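Local structure of putative epimerase (Burkholderia cenocepacia, 4LW8) at residues L178-F186 / A241-C250; E259-I267 / L308-V316. The protein is a putative NAD(P)-dependent sugar-nucleotide epimerase of the epimerase/dehydratase family, probably acting in the biosynthesis of lipopolysaccharide O-antigen. All coordinates share one frame; numbering follows the deposited sequence.

Overall arrangement
Read from the N terminus, the chain runs through the parallel strands of a Rossmann-type sheet, which in this family usually binds NAD(P), before it reaches residues 178-186. Interaction 1 closes a 54-residue excursion that includes helices 198-207 and 227-240. After strand 254-256 the chain enters helix 257-268, and interaction 2 closes a second, 40-residue excursion when helix 308-321 returns to that helix. The two loops are in series, neither nested nor crossed. Interaction 1 adds strand 246-249 to the Rossmann-type sheet alongside strand 180-189, whereas interaction 2 joins helices of the C-terminal part. Their centres lie 30 Å apart, on opposite sides of the chain's centre, and their nearest atoms are about 11 Å apart.

Interaction 1 of 2, residues L178-F186 / A241-C250; sequences LPIVIARPF and APAGETFNVC
Six backbone hydrogen bonds join I180-F186 to G244-V249. The first, G244 N to I180 O at 2.8 Å, comes from the type II turn P242-E245 that leads into the strand. I182 then pairs through its N with E245 O and through its O with F247 N, and R184 N reaches F247 O at 2.7 Å. V249 N bonds to R184 O at 3.1 Å and F186 N to V249 O. Bridges from I182/T246 to P185/V249, with strand segments inclined at 26°, mark neighbouring parallel strands, here in the Rossmann-type sheet of the epimerase/dehydratase family. On the sheet face that carries I182, T246, R184 and N248, the T246 methyl CG2, placed opposite the backbone N by chi1 of -64° (OG1), lies over one side of the R184 guanidinium plane, 3.6 Å from R184 NE. The N248 amide carbon CG sits in the plane of the F186 ring, at the ring edge, 3.8 Å from F186 CE1, with the two planes 86° apart. C250 SG lies obliquely, 4.8 Å from the F186 ring centroid. On the other face of the sheet, V181 CG1 lies 3.9 Å from F247 CD1. Farther out, E168 forms a salt bridge with R184, while the Y140 hydroxyl is hydrogen-bonded to both R184 NH1 and N248 OD1. Helix 227-240 packs on the face carrying A183, P185, F247 and V249.

Interaction 2 of 2, residues E259-I267 / L308-V316; sequences EVLAMLSRI and LDETLRWMV
Helix-helix packing of apolar side chains, in the C-terminal part of the fold, joins residues 259-267 of helix 257-268 to residues 308-316 of helix 308-321. The local axes approach to 10.0 Å and cross at -53°, and the evidence for interlocking is reciprocal knobs-into-holes packing. L312 enters a hole formed by V260, M263, L264 and I267, while I267 sits among D309, L312, R313 and V316. L312 CD1 is met by V260 CG1 at 4.0 Å and by M263 SD at 3.9 Å, both side chains crossing the leucine at about a right angle. With chi2 near 180° (175°), M263 reaches out straight and its sulfur also lies 3.9 Å from D309 CB. L264 works through one branch: its CD2 meets V316 CG2 at 3.8 Å and lies against L312 CB. Alongside L312, I267 CG1 rests over one face of the R313 guanidinium, 3.7 Å above its plane and displaced toward the rim; R313 NH2 is the nearest guanidinium atom. A bend in the arginine chain at chi3 (-69°) folds the group back over the isoleucine. Further side chains complete the packing: L202 of helix 198-207 touches V260 and L264, and Y255 of strand 254-256 touches V260, M263 and L308. With hydrogen bonds between the segments absent, cohesion here rests on shape fit and dispersion among aliphatic groups and a thioether, and the exposed R313 contributes by laying its flat group on a hydrocarbon surface.

Interaction 1 of 2, residues L178-F186 / A241-C250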
ATOM      1  N   LEU A 178       5.027  17.161   9.141  1.00 29.04           N
ATOM      2  CA  LEU A 178       6.162  17.397   8.248  1.00 32.99           C
ATOM      3  C   LEU A 178       5.717  17.906   6.879  1.00 27.22           C
ATOM      4  O   LEU A 178       4.684  17.484   6.369  1.00 30.50           O
ATOM      5  CB  LEU A 178       6.986  16.108   8.074  1.00 24.38           C
ATOM      6  CG  LEU A 178       7.709  15.459   9.269  1.00 24.20           C
ATOM      7  CD1 LEU A 178       8.217  14.056   8.862  1.00 19.49           C
ATOM      8  CD2 LEU A 178       8.877  16.314   9.723  1.00 23.27           C
ATOM      9  N   PRO A 179       6.514  18.799   6.271  1.00 28.77           N
ATOM     10  CA  PRO A 179       6.248  19.267   4.902  1.00 27.84           C
ATOM     11  C   PRO A 179       6.754  18.266   3.870  1.00 29.19           C
ATOM     12  O   PRO A 179       7.940  18.254   3.540  1.00 30.93           O
ATOM     13  CB  PRO A 179       7.019  20.574   4.821  1.00 25.55           C
ATOM     14  CG  PRO A 179       8.164  20.387   5.782  1.00 28.55           C
ATOM     15  CD  PRO A 179       7.660  19.498   6.884  1.00 31.69           C
ATOM     16  N   ILE A 180       5.849  17.443   3.358  1.00 24.98           N
ATOM     17  CA  ILE A 180       6.242  16.266   2.582  1.00 23.63           C
ATOM     18  C   ILE A 180       5.881  16.425   1.115  1.00 27.94           C
ATOM     19  O   ILE A 180       4.731  16.695   0.778  1.00 26.17           O
ATOM     20  CB  ILE A 180       5.577  14.979   3.141  1.00 27.80           C
ATOM     21  CG1 ILE A 180       6.100  14.700   4.552  1.00 28.80           C
ATOM     22  CG2 ILE A 180       5.839  13.754   2.212  1.00 18.73           C
ATOM     23  CD1 ILE A 180       5.331  13.614   5.309  1.00 22.43           C
ATOM     24  N   VAL A 181       6.880  16.265   0.255  1.00 29.03           N
ATOM     25  CA  VAL A 181       6.709  16.336  -1.188  1.00 22.99           C
ATOM     26  C   VAL A 181       7.043  14.972  -1.753  1.00 27.90           C
ATOM     27  O   VAL A 181       8.039  14.360  -1.351  1.00 24.36           O
ATOM     28  CB  VAL A 181       7.611  17.417  -1.814  1.00 23.71           C
ATOM     29  CG1 VAL A 181       7.324  17.562  -3.296  1.00 22.10           C
ATOM     30  CG2 VAL A 181       7.378  18.749  -1.102  1.00 21.99           C
ATOM     31  N   ILE A 182       6.199  14.481  -2.659  1.00 26.71           N
ATOM     32  CA  ILE A 182       6.415  13.160  -3.235  1.00 25.36           C
ATOM     33  C   ILE A 182       6.789  13.292  -4.715  1.00 26.47           C
ATOM     34  O   ILE A 182       6.104  13.970  -5.483  1.00 30.70           O
ATOM     35  CB  ILE A 182       5.160  12.243  -3.077  1.00 23.66           C
ATOM     36  CG1 ILE A 182       4.845  11.990  -1.587  1.00 21.51           C
ATOM     37  CG2 ILE A 182       5.394  10.925  -3.814  1.00 22.26           C
ATOM     38  CD1 ILE A 182       3.491  11.337  -1.314  1.00 23.41           C
ATOM     39  N   ALA A 183       7.892  12.659  -5.112  1.00 24.43           N
ATOM     40  CA  ALA A 183       8.275  12.650  -6.509  1.00 21.13           C
ATOM     41  C   ALA A 183       7.969  11.282  -7.123  1.00 21.98           C
ATOM     42  O   ALA A 183       8.185  10.246  -6.484  1.00 20.49           O
ATOM     43  CB  ALA A 183       9.760  13.024  -6.664  1.00 19.32           C
ATOM     44  N   ARG A 184       7.389  11.274  -8.323  1.00 21.00           N
ATOM     45  CA  ARG A 184       7.230  10.032  -9.085  1.00 20.88           C
ATOM     46  C   ARG A 184       8.085  10.077 -10.346  1.00 22.63           C
ATOM     47  O   ARG A 184       7.587  10.425 -11.416  1.00 28.43           O
ATOM     48  CB  ARG A 184       5.765   9.775  -9.468  1.00 19.62           C
ATOM     49  CG  ARG A 184       4.869   9.368  -8.320  1.00 20.17           C
ATOM     50  CD  ARG A 184       3.403   9.401  -8.734  1.00 23.99           C
ATOM     51  NE  ARG A 184       2.536   8.961  -7.651  1.00 25.17           N
ATOM     52  CZ  ARG A 184       1.209   9.054  -7.669  1.00 25.45           C
ATOM     53  NH1 ARG A 184       0.593   9.565  -8.727  1.00 22.77           N
ATOM     54  NH2 ARG A 184       0.504   8.637  -6.622  1.00 23.10           N
ATOM     55  N   PRO A 185       9.380   9.748 -10.221  1.00 22.24           N
ATOM     56  CA  PRO A 185      10.253   9.778 -11.400  1.00 23.52           C
ATOM     57  C   PRO A 185       9.874   8.714 -12.407  1.00 23.05           C
ATOM     58  O   PRO A 185       9.553   7.578 -12.036  1.00 23.44           O
ATOM     59  CB  PRO A 185      11.650   9.488 -10.818  1.00 24.27           C
ATOM     60  CG  PRO A 185      11.358   8.671  -9.553  1.00 20.13           C
ATOM     61  CD  PRO A 185      10.111   9.339  -8.998  1.00 23.10           C
ATOM     62  N   PHE A 186       9.901   9.070 -13.677  1.00 23.53           N
ATOM     63  CA  PHE A 186       9.840   8.048 -14.719  1.00 28.20           C
ATOM     64  C   PHE A 186      11.251   7.476 -14.883  1.00 28.09           C
ATOM     65  O   PHE A 186      12.114   7.779 -14.059  1.00 28.89           O
ATOM     66  CB  PHE A 186       9.268   8.629 -16.017  1.00 24.87           C
ATOM     67  CG  PHE A 186       7.767   8.757 -15.993  1.00 25.84           C
ATOM     68  CD1 PHE A 186       7.146   9.612 -15.085  1.00 25.12           C
ATOM     69  CD2 PHE A 186       6.971   7.966 -16.828  1.00 24.77           C
ATOM     70  CE1 PHE A 186       5.760   9.713 -15.028  1.00 29.19           C
ATOM     71  CE2 PHE A 186       5.567   8.056 -16.779  1.00 27.93           C
ATOM     72  CZ  PHE A 186       4.964   8.933 -15.880  1.00 25.80           C
ATOM     73  N   ALA A 241       9.318  23.611  -1.708  1.00 33.64           N
ATOM     74  CA  ALA A 241       8.630  22.894  -0.626  1.00 35.41           C
ATOM     75  C   ALA A 241       7.085  22.870  -0.699  1.00 35.98           C
ATOM     76  O   ALA A 241       6.414  23.273   0.258  1.00 29.73           O
ATOM     77  CB  ALA A 241       9.058  23.479   0.707  1.00 32.94           C
ATOM     78  N   PRO A 242       6.506  22.389  -1.818  1.00 40.96           N
ATOM     79  CA  PRO A 242       5.035  22.350  -1.865  1.00 35.49           C
ATOM     80  C   PRO A 242       4.447  21.165  -1.088  1.00 34.39           C
ATOM     81  O   PRO A 242       4.050  20.163  -1.680  1.00 37.37           O
ATOM     82  CB  PRO A 242       4.739  22.224  -3.355  1.00 36.26           C
ATOM     83  CG  PRO A 242       5.950  21.545  -3.911  1.00 36.95           C
ATOM     84  CD  PRO A 242       7.117  21.923  -3.074  1.00 37.66           C
ATOM     85  N   ALA A 243       4.353  21.321   0.224  1.00 33.85           N
ATOM     86  CA  ALA A 243       3.906  20.275   1.132  1.00 32.14           C
ATOM     87  C   ALA A 243       2.576  19.659   0.697  1.00 30.07           C
ATOM     88  O   ALA A 243       1.664  20.374   0.312  1.00 32.86           O
ATOM     89  CB  ALA A 243       3.789  20.849   2.553  1.00 29.39           C
ATOM     90  N   GLY A 244       2.483  18.333   0.740  1.00 26.94           N
ATOM     91  CA  GLY A 244       1.233  17.647   0.455  1.00 30.67           C
ATOM     92  C   GLY A 244       1.011  17.315  -1.008  1.00 31.45           C
ATOM     93  O   GLY A 244      -0.014  16.735  -1.372  1.00 33.15           O
ATOM     94  N   GLU A 245       1.972  17.672  -1.852  1.00 30.81           N
ATOM     95  CA  GLU A 245       1.803  17.543  -3.300  1.00 29.89           C
ATOM     96  C   GLU A 245       2.694  16.458  -3.913  1.00 34.39           C
ATOM     97  O   GLU A 245       3.840  16.275  -3.492  1.00 26.50           O
ATOM     98  CB  GLU A 245       2.084  18.896  -3.964  1.00 25.07           C
ATOM     99  CG  GLU A 245       1.090  19.973  -3.565  1.00 35.05           C
ATOM    100  CD  GLU A 245      -0.331  19.605  -3.979  1.00 38.62           C
ATOM    101  OE1 GLU A 245      -0.493  19.145  -5.121  1.00 36.38           O
ATOM    102  OE2 GLU A 245      -1.275  19.743  -3.164  1.00 44.72           O
ATOM    103  N   THR A 246       2.156  15.757  -4.914  1.00 34.77           N
ATOM    104  CA  THR A 246       2.863  14.698  -5.637  1.00 27.70           C
ATOM    105  C   THR A 246       3.189  15.162  -7.057  1.00 29.33           C
ATOM    106  O   THR A 246       2.357  15.789  -7.703  1.00 30.86           O
ATOM    107  CB  THR A 246       2.019  13.407  -5.691  1.00 28.78           C
ATOM    108  OG1 THR A 246       1.835  12.895  -4.368  1.00 26.98           O
ATOM    109  CG2 THR A 246       2.677  12.340  -6.560  1.00 25.72           C
ATOM    110  N   PHE A 247       4.397  14.872  -7.538  1.00 28.68           N
ATOM    111  CA  PHE A 247       4.825  15.361  -8.853  1.00 26.80           C
ATOM    112  C   PHE A 247       5.478  14.282  -9.714  1.00 31.09           C
ATOM    113  O   PHE A 247       6.425  13.628  -9.275  1.00 28.18           O
ATOM    114  CB  PHE A 247       5.831  16.513  -8.709  1.00 22.72           C
ATOM    115  CG  PHE A 247       5.286  17.734  -8.017  1.00 27.83           C
ATOM    116  CD1 PHE A 247       5.351  17.853  -6.644  1.00 28.84           C
ATOM    117  CD2 PHE A 247       4.739  18.771  -8.749  1.00 26.64           C
ATOM    118  CE1 PHE A 247       4.851  18.982  -6.008  1.00 29.12           C
ATOM    119  CE2 PHE A 247       4.236  19.903  -8.126  1.00 35.27           C
ATOM    120  CZ  PHE A 247       4.289  20.010  -6.755  1.00 32.67           C
ATOM    121  N   ASN A 248       4.975  14.098 -10.930  1.00 24.94           N
ATOM    122  CA  ASN A 248       5.739  13.388 -11.953  1.00 24.07           C
ATOM    123  C   ASN A 248       7.065  14.112 -12.195  1.00 25.57           C
ATOM    124  O   ASN A 248       7.107  15.348 -12.238  1.00 27.86           O
ATOM    125  CB  ASN A 248       4.962  13.313 -13.272  1.00 24.97           C
ATOM    126  CG  ASN A 248       3.773  12.379 -13.208  1.00 33.74           C
ATOM    127  OD1 ASN A 248       3.678  11.522 -12.322  1.00 28.09           O
ATOM    128  ND2 ASN A 248       2.853  12.538 -14.154  1.00 25.75           N
ATOM    129  N   VAL A 249       8.141  13.354 -12.357  1.00 25.86           N
ATOM    130  CA  VAL A 249       9.403  13.913 -12.849  1.00 24.38           C
ATOM    131  C   VAL A 249       9.781  13.089 -14.076  1.00 26.69           C
ATOM    132  O   VAL A 249      10.004  11.883 -13.975  1.00 24.63           O
ATOM    133  CB  VAL A 249      10.521  13.900 -11.770  1.00 31.52           C
ATOM    134  CG1 VAL A 249      11.835  14.447 -12.329  1.00 23.28           C
ATOM    135  CG2 VAL A 249      10.087  14.731 -10.558  1.00 29.47           C
ATOM    136  N   CYS A 250       9.790  13.734 -15.240  1.00 30.91           N
ATOM    137  CA  CYS A 250       9.895  13.024 -16.524  1.00 29.26           C
ATOM    138  C   CYS A 250      10.283  13.986 -17.640  1.00 29.67           C
ATOM    139  O   CYS A 250      10.231  15.200 -17.452  1.00 28.91           O
ATOM    140  CB  CYS A 250       8.578  12.340 -16.871  1.00 28.39           C
ATOM    141  SG  CYS A 250       7.182  13.486 -16.855  1.00 33.59           S
TER

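Interaction 2 of 2, residues E259-I267 / L308-V316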
ATOM      1  N   GLU A 259      14.776   3.567 -31.544  1.00 37.09           N
ATOM      2  CA  GLU A 259      15.343   4.915 -31.558  1.00 40.59           C
ATOM      3  C   GLU A 259      16.618   4.985 -30.721  1.00 40.62           C
ATOM      4  O   GLU A 259      17.589   5.639 -31.109  1.00 39.78           O
ATOM      5  CB  GLU A 259      14.340   5.947 -31.023  1.00 44.05           C
ATOM      6  CG  GLU A 259      13.059   6.140 -31.853  1.00 52.60           C
ATOM      7  CD  GLU A 259      12.053   7.041 -31.135  1.00 61.90           C
ATOM      8  OE1 GLU A 259      12.220   8.281 -31.170  1.00 68.88           O
ATOM      9  OE2 GLU A 259      11.104   6.510 -30.518  1.00 58.53           O
ATOM     10  N   VAL A 260      16.613   4.300 -29.580  1.00 29.55           N
ATOM     11  CA  VAL A 260      17.767   4.308 -28.691  1.00 29.24           C
ATOM     12  C   VAL A 260      18.931   3.581 -29.360  1.00 35.38           C
ATOM     13  O   VAL A 260      20.061   4.085 -29.383  1.00 35.17           O
ATOM     14  CB  VAL A 260      17.439   3.662 -27.327  1.00 32.43           C
ATOM     15  CG1 VAL A 260      18.690   3.587 -26.461  1.00 31.35           C
ATOM     16  CG2 VAL A 260      16.366   4.471 -26.609  1.00 28.66           C
ATOM     17  N   LEU A 261      18.644   2.411 -29.933  1.00 31.85           N
ATOM     18  CA  LEU A 261      19.652   1.671 -30.683  1.00 36.90           C
ATOM     19  C   LEU A 261      20.235   2.531 -31.804  1.00 39.17           C
ATOM     20  O   LEU A 261      21.444   2.550 -32.005  1.00 40.87           O
ATOM     21  CB  LEU A 261      19.062   0.375 -31.266  1.00 38.69           C
ATOM     22  CG  LEU A 261      18.742  -0.714 -30.237  1.00 39.55           C
ATOM     23  CD1 LEU A 261      17.858  -1.820 -30.840  1.00 36.02           C
ATOM     24  CD2 LEU A 261      20.046  -1.275 -29.677  1.00 37.88           C
ATOM     25  N   ALA A 262      19.379   3.252 -32.521  1.00 38.51           N
ATOM     26  CA  ALA A 262      19.852   4.077 -33.630  1.00 40.84           C
ATOM     27  C   ALA A 262      20.803   5.176 -33.141  1.00 42.36           C
ATOM     28  O   ALA A 262      21.793   5.484 -33.811  1.00 39.97           O
ATOM     29  CB  ALA A 262      18.681   4.676 -34.379  1.00 40.60           C
ATOM     30  N   MET A 263      20.510   5.748 -31.972  1.00 40.17           N
ATOM     31  CA  MET A 263      21.369   6.773 -31.367  1.00 39.96           C
ATOM     32  C   MET A 263      22.746   6.227 -31.017  1.00 41.43           C
ATOM     33  O   MET A 263      23.770   6.892 -31.212  1.00 38.21           O
ATOM     34  CB  MET A 263      20.726   7.350 -30.104  1.00 36.17           C
ATOM     35  CG  MET A 263      19.565   8.303 -30.345  1.00 36.01           C
ATOM     36  SD  MET A 263      18.787   8.824 -28.790  1.00 48.87           S
ATOM     37  CE  MET A 263      17.416   9.760 -29.441  1.00 72.18           C
ATOM     38  N   LEU A 264      22.756   5.021 -30.463  1.00 37.34           N
ATOM     39  CA  LEU A 264      23.995   4.410 -30.027  1.00 38.23           C
ATOM     40  C   LEU A 264      24.804   3.947 -31.224  1.00 41.68           C
ATOM     41  O   LEU A 264      26.034   4.024 -31.207  1.00 38.15           O
ATOM     42  CB  LEU A 264      23.711   3.252 -29.071  1.00 33.80           C
ATOM     43  CG  LEU A 264      23.246   3.676 -27.670  1.00 28.79           C
ATOM     44  CD1 LEU A 264      22.622   2.499 -26.933  1.00 27.42           C
ATOM     45  CD2 LEU A 264      24.417   4.248 -26.864  1.00 29.00           C
ATOM     46  N   SER A 265      24.113   3.487 -32.267  1.00 34.81           N
ATOM     47  CA  SER A 265      24.779   3.115 -33.511  1.00 39.32           C
ATOM     48  C   SER A 265      25.526   4.311 -34.092  1.00 46.86           C
ATOM     49  O   SER A 265      26.655   4.175 -34.560  1.00 48.49           O
ATOM     50  CB  SER A 265      23.777   2.571 -34.537  1.00 38.59           C
ATOM     51  OG  SER A 265      23.225   1.327 -34.108  1.00 44.84           O
ATOM     52  N   ARG A 266      24.891   5.482 -34.055  1.00 46.88           N
ATOM     53  CA  ARG A 266      25.513   6.705 -34.567  1.00 50.95           C
ATOM     54  C   ARG A 266      26.720   7.085 -33.712  1.00 47.84           C
ATOM     55  O   ARG A 266      27.758   7.496 -34.235  1.00 49.30           O
ATOM     56  CB  ARG A 266      24.504   7.858 -34.603  1.00 49.25           C
ATOM     57  N   ILE A 267      26.588   6.901 -32.399  1.00 42.10           N
ATOM     58  CA  ILE A 267      27.657   7.223 -31.457  1.00 45.61           C
ATOM     59  C   ILE A 267      28.847   6.260 -31.585  1.00 52.62           C
ATOM     60  O   ILE A 267      30.006   6.682 -31.613  1.00 53.81           O
ATOM     61  CB  ILE A 267      27.143   7.197 -30.007  1.00 40.94           C
ATOM     62  CG1 ILE A 267      26.173   8.357 -29.762  1.00 40.54           C
ATOM     63  CG2 ILE A 267      28.297   7.274 -29.019  1.00 36.96           C
ATOM     64  CD1 ILE A 267      25.327   8.205 -28.492  1.00 33.90           C
ATOM     65  N   LEU A 308      18.453  12.942 -24.888  1.00 40.57           N
ATOM     66  CA  LEU A 308      18.882  11.595 -24.536  1.00 40.78           C
ATOM     67  C   LEU A 308      20.179  11.204 -25.257  1.00 35.91           C
ATOM     68  O   LEU A 308      21.019  10.510 -24.686  1.00 34.91           O
ATOM     69  CB  LEU A 308      17.774  10.571 -24.841  1.00 38.40           C
ATOM     70  CG  LEU A 308      17.986   9.121 -24.364  1.00 30.95           C
ATOM     71  CD1 LEU A 308      18.178   9.041 -22.862  1.00 26.74           C
ATOM     72  CD2 LEU A 308      16.816   8.248 -24.768  1.00 34.05           C
ATOM     73  N   ASP A 309      20.370  11.650 -26.491  1.00 36.67           N
ATOM     74  CA  ASP A 309      21.583  11.241 -27.205  1.00 45.22           C
ATOM     75  C   ASP A 309      22.833  11.839 -26.524  1.00 44.17           C
ATOM     76  O   ASP A 309      23.905  11.231 -26.534  1.00 41.56           O
ATOM     77  CB  ASP A 309      21.515  11.621 -28.689  1.00 53.66           C
ATOM     78  CG  ASP A 309      21.752  13.089 -28.926  1.00 70.71           C
ATOM     79  OD1 ASP A 309      22.892  13.455 -29.290  1.00 80.47           O
ATOM     80  OD2 ASP A 309      20.796  13.875 -28.760  1.00 74.82           O
ATOM     81  N   GLU A 310      22.696  13.025 -25.937  1.00 42.14           N
ATOM     82  CA  GLU A 310      23.775  13.586 -25.118  1.00 39.50           C
ATOM     83  C   GLU A 310      24.013  12.710 -23.867  1.00 35.39           C
ATOM     84  O   GLU A 310      25.142  12.370 -23.531  1.00 35.83           O
ATOM     85  CB  GLU A 310      23.442  15.013 -24.692  1.00 42.78           C
ATOM     86  CG  GLU A 310      24.529  15.682 -23.871  1.00 54.29           C
ATOM     87  CD  GLU A 310      24.208  17.135 -23.538  1.00 61.84           C
ATOM     88  OE1 GLU A 310      23.550  17.814 -24.361  1.00 61.34           O
ATOM     89  OE2 GLU A 310      24.626  17.599 -22.451  1.00 59.84           O
ATOM     90  N   THR A 311      22.934  12.339 -23.191  1.00 37.36           N
ATOM     91  CA  THR A 311      23.014  11.431 -22.051  1.00 34.20           C
ATOM     92  C   THR A 311      23.735  10.135 -22.420  1.00 35.59           C
ATOM     93  O   THR A 311      24.616   9.668 -21.696  1.00 34.09           O
ATOM     94  CB  THR A 311      21.613  11.073 -21.524  1.00 31.90           C
ATOM     95  OG1 THR A 311      20.904  12.268 -21.174  1.00 32.60           O
ATOM     96  CG2 THR A 311      21.703  10.129 -20.312  1.00 24.32           C
ATOM     97  N   LEU A 312      23.355   9.555 -23.553  1.00 34.42           N
ATOM     98  CA  LEU A 312      23.921   8.281 -23.965  1.00 32.80           C
ATOM     99  C   LEU A 312      25.401   8.430 -24.334  1.00 35.17           C
ATOM    100  O   LEU A 312      26.202   7.546 -24.044  1.00 37.70           O
ATOM    101  CB  LEU A 312      23.123   7.695 -25.133  1.00 36.25           C
ATOM    102  CG  LEU A 312      21.705   7.199 -24.809  1.00 34.01           C
ATOM    103  CD1 LEU A 312      20.907   6.917 -26.081  1.00 30.94           C
ATOM    104  CD2 LEU A 312      21.761   5.960 -23.929  1.00 28.53           C
ATOM    105  N   ARG A 313      25.764   9.543 -24.963  1.00 35.92           N
ATOM    106  CA  ARG A 313      27.160   9.762 -25.347  1.00 36.62           C
ATOM    107  C   ARG A 313      28.005   9.923 -24.090  1.00 43.29           C
ATOM    108  O   ARG A 313      29.115   9.398 -23.993  1.00 38.16           O
ATOM    109  CB  ARG A 313      27.308  10.992 -26.246  1.00 41.37           C
ATOM    110  CG  ARG A 313      28.707  11.121 -26.848  1.00 54.04           C
ATOM    111  CD  ARG A 313      28.835  12.308 -27.791  1.00 58.00           C
ATOM    112  NE  ARG A 313      28.079  12.134 -29.032  1.00 62.85           N
ATOM    113  CZ  ARG A 313      28.508  11.444 -30.089  1.00 59.93           C
ATOM    114  NH1 ARG A 313      29.691  10.842 -30.060  1.00 59.66           N
ATOM    115  NH2 ARG A 313      27.752  11.353 -31.176  1.00 52.30           N
ATOM    116  N   TRP A 314      27.450  10.658 -23.135  1.00 43.39           N
ATOM    117  CA  TRP A 314      28.046  10.847 -21.825  1.00 38.85           C
ATOM    118  C   TRP A 314      28.389   9.494 -21.199  1.00 38.12           C
ATOM    119  O   TRP A 314      29.511   9.281 -20.739  1.00 36.44           O
ATOM    120  CB  TRP A 314      27.075  11.636 -20.949  1.00 38.39           C
ATOM    121  CG  TRP A 314      27.450  11.811 -19.506  1.00 38.41           C
ATOM    122  CD1 TRP A 314      28.654  12.225 -19.005  1.00 45.45           C
ATOM    123  CD2 TRP A 314      26.581  11.656 -18.379  1.00 35.09           C
ATOM    124  NE1 TRP A 314      28.594  12.304 -17.632  1.00 35.02           N
ATOM    125  CE2 TRP A 314      27.333  11.966 -17.224  1.00 33.39           C
ATOM    126  CE3 TRP A 314      25.244  11.274 -18.233  1.00 32.40           C
ATOM    127  CZ2 TRP A 314      26.791  11.898 -15.940  1.00 36.57           C
ATOM    128  CZ3 TRP A 314      24.703  11.216 -16.954  1.00 34.92           C
ATOM    129  CH2 TRP A 314      25.475  11.519 -15.828  1.00 27.58           C
ATOM    130  N   MET A 315      27.427   8.570 -21.230  1.00 33.13           N
ATOM    131  CA  MET A 315      27.600   7.233 -20.650  1.00 36.18           C
ATOM    132  C   MET A 315      28.604   6.370 -21.440  1.00 39.37           C
ATOM    133  O   MET A 315      29.429   5.667 -20.848  1.00 36.84           O
ATOM    134  CB  MET A 315      26.237   6.525 -20.556  1.00 26.84           C
ATOM    135  CG  MET A 315      25.244   7.239 -19.612  1.00 26.79           C
ATOM    136  SD  MET A 315      23.532   6.671 -19.765  1.00 30.59           S
ATOM    137  CE  MET A 315      23.663   4.958 -19.257  1.00 27.33           C
ATOM    138  N   VAL A 316      28.513   6.395 -22.769  1.00 39.49           N
ATOM    139  CA  VAL A 316      29.448   5.639 -23.599  1.00 35.60           C
ATOM    140  C   VAL A 316      30.878   6.123 -23.350  1.00 38.78           C
ATOM    141  O   VAL A 316      31.781   5.320 -23.131  1.00 41.68           O
ATOM    142  CB  VAL A 316      29.126   5.752 -25.104  1.00 38.21           C
ATOM    143  CG1 VAL A 316      30.300   5.218 -25.942  1.00 35.15           C
ATOM    144  CG2 VAL A 316      27.842   4.986 -25.441  1.00 34.48           C
TER